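Local coordinates for protein interferon-inducible and double-stranded-dependent eIF-2kinase (Carassius auratus, PDB 4KMF) that binds left-handed Z-DNA through its Zalpha domain, the part crystallised, which belongs to a PKR-like kinase that probably phosphorylates the translation initiation factor eIF2alpha, at residues K9-L14 / N47-S52. Residues are numbered along the deposited sequence; the frame is centred on the assembly and turned at random.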
# COMPACT_ATOMS: atom_id res chain seq x y z
N LYS A 9 -7.78 -15.24 16.51
CA LYS A 9 -8.76 -14.24 16.91
C LYS A 9 -9.61 -13.76 15.73
O LYS A 9 -10.81 -13.58 15.88
CB LYS A 9 -8.07 -13.07 17.60
CG LYS A 9 -7.47 -13.46 18.93
CD LYS A 9 -7.05 -12.25 19.76
CE LYS A 9 -6.46 -12.73 21.07
NZ LYS A 9 -6.70 -11.86 22.28
N ILE A 10 -8.99 -13.57 14.57
CA ILE A 10 -9.70 -13.19 13.34
C ILE A 10 -10.67 -14.30 12.91
O ILE A 10 -11.82 -14.04 12.56
CB ILE A 10 -8.68 -12.82 12.22
CG1 ILE A 10 -7.98 -11.50 12.58
CG2 ILE A 10 -9.34 -12.69 10.83
CD1 ILE A 10 -6.62 -11.24 11.87
N ILE A 11 -10.20 -15.54 12.93
CA ILE A 11 -11.08 -16.68 12.64
C ILE A 11 -12.28 -16.75 13.60
O ILE A 11 -13.43 -16.96 13.16
CB ILE A 11 -10.31 -18.04 12.61
CG1 ILE A 11 -9.24 -18.02 11.51
CG2 ILE A 11 -11.24 -19.25 12.47
CD1 ILE A 11 -9.78 -17.88 10.08
N ASP A 12 -12.02 -16.56 14.89
CA ASP A 12 -13.10 -16.57 15.89
C ASP A 12 -14.11 -15.46 15.61
O ASP A 12 -15.33 -15.67 15.72
CB ASP A 12 -12.52 -16.41 17.31
CG ASP A 12 -11.70 -17.61 17.77
OD1 ASP A 12 -11.79 -18.72 17.18
OD2 ASP A 12 -10.96 -17.45 18.77
N PHE A 13 -13.59 -14.28 15.25
CA PHE A 13 -14.44 -13.17 14.88
C PHE A 13 -15.37 -13.53 13.71
O PHE A 13 -16.59 -13.22 13.74
CB PHE A 13 -13.62 -11.92 14.57
CG PHE A 13 -14.48 -10.75 14.21
CD1 PHE A 13 -14.79 -10.46 12.87
CD2 PHE A 13 -15.08 -9.98 15.23
CE1 PHE A 13 -15.67 -9.41 12.56
CE2 PHE A 13 -15.92 -8.91 14.90
CZ PHE A 13 -16.21 -8.63 13.58
N LEU A 14 -14.82 -14.13 12.65
CA LEU A 14 -15.66 -14.52 11.52
C LEU A 14 -16.64 -15.62 11.87
O LEU A 14 -17.75 -15.61 11.37
CB LEU A 14 -14.83 -14.88 10.29
CG LEU A 14 -13.99 -13.72 9.76
CD1 LEU A 14 -12.94 -14.22 8.79
CD2 LEU A 14 -14.85 -12.62 9.11
N ASN A 47 -5.80 -21.45 3.34
CA ASN A 47 -7.11 -22.07 3.03
C ASN A 47 -8.07 -22.01 4.21
O ASN A 47 -8.92 -22.89 4.40
CB ASN A 47 -6.93 -23.49 2.46
CG ASN A 47 -8.22 -24.07 1.91
OD1 ASN A 47 -8.94 -23.41 1.15
ND2 ASN A 47 -8.52 -25.32 2.29
N GLN A 48 -7.98 -20.95 5.01
CA GLN A 48 -8.88 -20.83 6.16
C GLN A 48 -10.01 -19.82 5.89
O GLN A 48 -11.07 -19.89 6.51
CB GLN A 48 -8.09 -20.42 7.40
CG GLN A 48 -7.04 -21.47 7.80
CD GLN A 48 -6.25 -21.09 9.03
OE1 GLN A 48 -5.06 -20.70 8.96
NE2 GLN A 48 -6.91 -21.16 10.16
N VAL A 49 -9.76 -18.87 5.00
CA VAL A 49 -10.74 -17.86 4.63
C VAL A 49 -10.71 -17.66 3.13
O VAL A 49 -9.76 -18.08 2.47
CB VAL A 49 -10.51 -16.45 5.35
CG1 VAL A 49 -10.52 -16.57 6.87
CG2 VAL A 49 -9.25 -15.78 4.88
N PHE A 50 -11.75 -17.03 2.59
CA PHE A 50 -11.77 -16.58 1.18
C PHE A 50 -12.37 -15.17 1.11
O PHE A 50 -13.11 -14.74 2.00
CB PHE A 50 -12.56 -17.57 0.31
CG PHE A 50 -14.02 -17.58 0.60
CD1 PHE A 50 -14.90 -16.81 -0.17
CD2 PHE A 50 -14.52 -18.32 1.66
CE1 PHE A 50 -16.27 -16.81 0.13
CE2 PHE A 50 -15.88 -18.31 1.97
CZ PHE A 50 -16.75 -17.56 1.20
N ASN A 51 -12.03 -14.44 0.06
CA ASN A 51 -12.69 -13.16 -0.13
C ASN A 51 -13.56 -13.12 -1.38
O ASN A 51 -13.38 -13.95 -2.29
CB ASN A 51 -11.68 -12.03 -0.04
CG ASN A 51 -11.12 -11.65 -1.36
OD1 ASN A 51 -11.79 -11.00 -2.19
ND2 ASN A 51 -9.86 -12.00 -1.57
N SER A 52 -14.51 -12.19 -1.41
CA SER A 52 -15.61 -12.22 -2.37
C SER A 52 -15.31 -11.54 -3.69
O SER A 52 -16.15 -11.58 -4.60
CB SER A 52 -16.82 -11.55 -1.77
OG SER A 52 -16.57 -10.17 -1.61
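Val49 meets Ile11 and Leu14 with one methyl, CG1, which comes within 3.5 Å of Ile11 CD1 and 3.9 Å of Leu14 CD1. The two helix residues sit three positions apart, on the same side of helix 2-17, so their end methyls reach the valine together. Ile11 gets there with CG1 beside its backbone N (chi1 -62°) and CD1 turned off that line by a second bend (chi2 -63°), toward the valine. The side chain of Val49 lies at a slant to that of Ile11 and roughly at a right angle to that of Leu14. Leu61 of strand 58-61 also touches both helix residues, while Leu43 of helix 33-45 and Trp59 pack on Val49, which is buried.

Gln48 adds its aliphatic part at the edge: its CB lies 4.1 Å from Ile11 CD1, and the side chain, extended beyond CG, crosses that of Ile11 almost perpendicularly. Its amide NE2 passes 4.1 Å from Ile11 CG1, a van der Waals approach, whereas OE1 is taken by the hydroxyl of Ser46.

No hydrogen bond links the two segments. Gln48 N instead bonds back to Leu43 O in the Schellman motif that ends helix 33-45, with Asn47 at positive phi, and the chain then enters strand 49-51. Packing of the first helix against the first strand of the beta-hairpin, the wing, is characteristic of the winged helix-turn-helix fold of Zalpha domains.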